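Local coordinates for ATP-dependent Clp protease adapter protein CLPS1, chloroplastic (Arabidopsis thaliana, PDB 7D34) that acts as a chloroplast adapter that modulates the ClpC chaperone and probably selects N-degron substrates for the plastid Clp protease, at residues A[64-68]-A[69-73]; A[21-24]-A[25-29]. One frame throughout, in Å; residues are numbered along the deposited sequence.

Interaction 1: A[64-68]-A[69-73]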
loop_
_atom_site.group_PDB
_atom_site.type_symbol
_atom_site.label_atom_id
_atom_site.label_comp_id
_atom_site.label_asym_id
_atom_site.label_seq_id
_atom_site.Cartn_x
_atom_site.Cartn_y
_atom_site.Cartn_z
ATOM N N MET A 64 7.682 -15.430 -2.328
ATOM C CA MET A 64 7.521 -16.859 -2.585
ATOM C C MET A 64 6.795 -17.539 -1.429
ATOM O O MET A 64 5.932 -18.399 -1.642
ATOM C CB MET A 64 8.891 -17.471 -2.879
ATOM C CG MET A 64 9.541 -16.829 -4.106
ATOM S SD MET A 64 8.970 -17.477 -5.682
ATOM C CE MET A 64 7.420 -16.635 -5.830
ATOM N N GLN A 65 7.136 -17.168 -0.196
ATOM C CA GLN A 65 6.468 -17.734 0.966
ATOM C C GLN A 65 4.983 -17.409 0.940
ATOM O O GLN A 65 4.150 -18.291 1.168
ATOM C CB GLN A 65 7.137 -17.199 2.232
ATOM C CG GLN A 65 8.462 -17.897 2.555
ATOM C CD GLN A 65 9.327 -17.064 3.487
ATOM O OE1 GLN A 65 9.030 -15.885 3.739
ATOM N NE2 GLN A 65 10.398 -17.671 4.017
ATOM N N LEU A 66 4.635 -16.171 0.574
ATOM C CA LEU A 66 3.234 -15.792 0.406
ATOM C C LEU A 66 2.550 -16.646 -0.662
ATOM O O LEU A 66 1.488 -17.243 -0.424
ATOM C CB LEU A 66 3.130 -14.299 0.058
ATOM C CG LEU A 66 3.628 -13.305 1.118
ATOM C CD1 LEU A 66 3.469 -11.886 0.605
ATOM C CD2 LEU A 66 2.919 -13.517 2.442
ATOM N N ARG A 67 3.128 -16.671 -1.869
ATOM C CA ARG A 67 2.562 -17.441 -2.968
ATOM C C ARG A 67 2.369 -18.898 -2.591
ATOM O O ARG A 67 1.349 -19.503 -2.942
ATOM C CB ARG A 67 3.474 -17.337 -4.184
ATOM C CG ARG A 67 3.683 -15.915 -4.727
ATOM C CD ARG A 67 4.353 -15.950 -6.078
ATOM N NE ARG A 67 4.373 -14.638 -6.734
ATOM C CZ ARG A 67 5.322 -14.249 -7.584
ATOM N NH1 ARG A 67 5.265 -13.053 -8.150
ATOM N NH2 ARG A 67 6.339 -15.058 -7.860
ATOM N N GLY A 68 3.340 -19.481 -1.881
ATOM C CA GLY A 68 3.225 -20.881 -1.520
ATOM C C GLY A 68 2.113 -21.122 -0.519
ATOM O O GLY A 68 1.563 -22.224 -0.439
ATOM N N ASN A 69 1.750 -20.101 0.244
ATOM C CA ASN A 69 0.628 -20.193 1.163
ATOM C C ASN A 69 -0.676 -19.732 0.528
ATOM O O ASN A 69 -1.663 -19.563 1.241
ATOM C CB ASN A 69 0.923 -19.377 2.425
ATOM C CG ASN A 69 1.839 -20.105 3.401
ATOM O OD1 ASN A 69 1.395 -20.937 4.180
ATOM N ND2 ASN A 69 3.136 -19.848 3.294
ATOM N N GLY A 70 -0.692 -19.493 -0.782
ATOM C CA GLY A 70 -1.917 -19.257 -1.524
ATOM C C GLY A 70 -2.260 -17.815 -1.842
ATOM O O GLY A 70 -3.334 -17.570 -2.408
ATOM N N LEU A 71 -1.375 -16.866 -1.554
ATOM C CA LEU A 71 -1.653 -15.457 -1.803
ATOM C C LEU A 71 -1.022 -14.993 -3.119
ATOM O O LEU A 71 -0.167 -15.665 -3.696
ATOM C CB LEU A 71 -1.149 -14.570 -0.657
ATOM C CG LEU A 71 -1.535 -15.044 0.749
ATOM C CD1 LEU A 71 -1.121 -14.013 1.796
ATOM C CD2 LEU A 71 -2.998 -15.406 0.861
ATOM N N LEU A 72 -1.519 -13.864 -3.630
ATOM C CA LEU A 72 -0.979 -13.220 -4.828
ATOM C C LEU A 72 0.013 -12.136 -4.402
ATOM O O LEU A 72 -0.361 -11.217 -3.657
ATOM C CB LEU A 72 -2.083 -12.607 -5.684
ATOM C CG LEU A 72 -3.102 -13.579 -6.270
ATOM C CD1 LEU A 72 -4.175 -12.836 -7.013
ATOM C CD2 LEU A 72 -2.390 -14.532 -7.214
ATOM N N SER A 73 1.284 -12.287 -4.797
ATOM C CA SER A 73 2.352 -11.389 -4.373
ATOM C C SER A 73 3.316 -11.092 -5.519
ATOM O O SER A 73 3.547 -11.928 -6.396
ATOM C CB SER A 73 3.093 -12.012 -3.167
ATOM O OG SER A 73 4.185 -11.215 -2.749
HETATM O O HOH W 1 1.542 -13.992 -7.217
#
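Gln65 O is held by two donors of one residue, Asn69. The amide ND2 of Asn69 lies 2.8 Å from Gln65 O in a nearly straight bond (164°). The backbone N of Asn69 reaches the same oxygen from the opposite face of its carbonyl plane. The torsion chi1 of Asn69 (-79°) sets CG beside its own backbone N, and this folds the amide back over the last helical turn. Gln65 O lies almost in the plane of that amide. With an alanine here, Gln65 O would probably lose its side-chain donor, and Lys26 NZ its bond to Asn69 OD1.

The helix ends in a Schellman motif. Leu71 N bonds Leu66 O at 3.1 Å, and Gly70 N bonds Arg67 O at 3.0 Å. Gly70 is the C-prime residue, with positive phi (100°). Beyond the turn the chain doubles back along the helix. The extended Arg67 side chain reaches across to grip Ser73 O side-on, with NE at 2.9 Å and NH1 at 2.7 Å. A water accepts from Ser73 N and, weakly, from Arg67 NE. Farther in, Leu66 CD2 meets Leu71 CD1 at 4.1 Å, and Leu66 CD1 lies against Ser73 CB and OG. Ser73 OG itself bonds Ile8 O.

The turn thus joins helix 56-68 to strand 72-77, an outermost strand of the sheet within this chain. Leu66 packs on Val7 of strand 5-10 and on Val27 of helix 17-27. Leu71 touches Leu9 and Val23, and its side chain lies about 6 Å from the bound phenylalanine.

Interaction 2: A[21-24]-A[25-29]; sequences VQVL and MKVIP
The CB and CG of Met25 pack against the preceding turn of the alpha-helix 17-27, at Val21 and Gln22. Met25 CB lies 3.6 Å from Gln22 O. The next atom, CG, comes down on Val21 O at 3.1 Å and meets Val21 CG1 at 4.5 Å. A chi1 of -56° puts CG there, beside the backbone N of Met25. The chain then bends at chi2 and chi3, carrying SD and CE away from Val21-Leu24, and the side chain also touches Val33 of helix 33-46.

Regular i to i+4 bonds join the turns: Met25 N to Val21 O and Lys26 N to Gln22 O, then Val27 N to Val23 O at 3.1 Å and Ile28 N to Leu24 O at 3.2 Å. The last bond closes the helix, since Ile28 is the first residue to leave helical angles.

Other faces pack inward. Val21 rests on Ala36, Val37 and Met40, and Met40 lines the phenylalanine pocket. Leu24 and Ile28 both lean on Val51 of strand 48-54, and Leu24 CD2 meets Ile28 CG1 at 4.3 Å. On the side facing helix 56-68 and the turn after it, Val23 CG1 lies 4.5 Å from Val27 CG2, and that Val27 methyl also sits 3.4 Å from Val23 O.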
loop_
_atom_site.group_PDB
_atom_site.type_symbol
_atom_site.label_atom_id
_atom_site.label_comp_id
_atom_site.label_asym_id
_atom_site.label_seq_id
_atom_site.Cartn_x
_atom_site.Cartn_y
_atom_site.Cartn_z
ATOM N N VAL A 21 -4.547 -12.736 7.048
ATOM C CA VAL A 21 -3.847 -12.220 8.223
ATOM C C VAL A 21 -2.920 -13.270 8.813
ATOM O O VAL A 21 -1.788 -12.960 9.209
ATOM C CB VAL A 21 -4.872 -11.742 9.264
ATOM C CG1 VAL A 21 -4.228 -11.259 10.535
ATOM C CG2 VAL A 21 -5.614 -10.585 8.666
ATOM N N GLN A 22 -3.390 -14.516 8.928
ATOM C CA GLN A 22 -2.549 -15.561 9.514
ATOM C C GLN A 22 -1.292 -15.810 8.688
ATOM O O GLN A 22 -0.204 -16.001 9.244
ATOM C CB GLN A 22 -3.345 -16.849 9.699
ATOM C CG GLN A 22 -4.479 -16.702 10.683
ATOM C CD GLN A 22 -5.459 -17.860 10.676
ATOM O OE1 GLN A 22 -5.454 -18.693 9.781
ATOM N NE2 GLN A 22 -6.296 -17.923 11.706
ATOM N N VAL A 23 -1.432 -15.861 7.363
ATOM C CA VAL A 23 -0.266 -16.073 6.503
ATOM C C VAL A 23 0.744 -14.943 6.690
ATOM O O VAL A 23 1.955 -15.176 6.820
ATOM C CB VAL A 23 -0.699 -16.184 5.034
ATOM C CG1 VAL A 23 0.525 -16.266 4.128
ATOM C CG2 VAL A 23 -1.576 -17.396 4.804
ATOM N N LEU A 24 0.271 -13.694 6.675
ATOM C CA LEU A 24 1.200 -12.586 6.855
ATOM C C LEU A 24 1.983 -12.754 8.147
ATOM O O LEU A 24 3.201 -12.556 8.185
ATOM C CB LEU A 24 0.475 -11.249 6.869
ATOM C CG LEU A 24 -0.082 -10.813 5.508
ATOM C CD1 LEU A 24 -1.079 -9.661 5.601
ATOM C CD2 LEU A 24 1.086 -10.495 4.557
ATOM N N MET A 25 1.287 -13.099 9.230
ATOM C CA MET A 25 1.972 -13.283 10.500
ATOM C C MET A 25 2.963 -14.433 10.449
ATOM O O MET A 25 4.034 -14.365 11.058
ATOM C CB MET A 25 0.965 -13.568 11.614
ATOM C CG MET A 25 -0.132 -12.574 11.821
ATOM S SD MET A 25 0.362 -11.374 13.020
ATOM C CE MET A 25 0.418 -12.350 14.491
ATOM N N LYS A 26 2.628 -15.483 9.709
ATOM C CA LYS A 26 3.490 -16.655 9.653
ATOM C C LYS A 26 4.832 -16.342 9.009
ATOM O O LYS A 26 5.887 -16.633 9.585
ATOM C CB LYS A 26 2.801 -17.787 8.888
ATOM C CG LYS A 26 3.649 -19.067 8.877
ATOM C CD LYS A 26 2.871 -20.361 8.568
ATOM C CE LYS A 26 2.580 -20.492 7.078
ATOM N NZ LYS A 26 1.511 -21.524 6.820
ATOM N N VAL A 27 4.813 -15.753 7.810
ATOM C CA VAL A 27 6.021 -15.687 6.992
ATOM C C VAL A 27 6.826 -14.400 7.084
ATOM O O VAL A 27 8.027 -14.426 6.769
ATOM C CB VAL A 27 5.698 -15.983 5.513
ATOM C CG1 VAL A 27 5.090 -17.384 5.411
ATOM C CG2 VAL A 27 4.757 -14.970 4.890
ATOM N N ILE A 28 6.210 -13.280 7.440
ATOM C CA ILE A 28 6.869 -11.975 7.384
ATOM C C ILE A 28 7.504 -11.704 8.740
ATOM O O ILE A 28 6.781 -11.627 9.747
ATOM C CB ILE A 28 5.890 -10.857 7.010
ATOM C CG1 ILE A 28 5.236 -11.152 5.661
ATOM C CG2 ILE A 28 6.598 -9.503 6.964
ATOM C CD1 ILE A 28 6.235 -11.242 4.512
ATOM N N PRO A 29 8.828 -11.552 8.817
ATOM C CA PRO A 29 9.464 -11.230 10.098
ATOM C C PRO A 29 8.954 -9.918 10.681
ATOM O O PRO A 29 8.738 -8.936 9.963
ATOM C CB PRO A 29 10.953 -11.141 9.740
ATOM C CG PRO A 29 11.104 -11.898 8.424
ATOM C CD PRO A 29 9.807 -11.687 7.718
#

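From the N terminus, interaction 2 comes first, at the C-terminal end of helix 17-27. It stays within successive helical turns. The chain then makes helix 33-46, strand 48-54 and the start of helix 56-68. Interaction 1 closes the short turn between helix 56-68 and strand 72-77. The two are in series, and neither nests in nor crosses the other. In space interactions 1 and 2 touch, and their centres lie about 11 Å apart. A probable hydrogen bond from Lys26 to Asn69 bridges them, and Asn69 CB packs on Val23 CG1 at 3.6 Å. Together they tie helix 17-27 to the turn after helix 56-68.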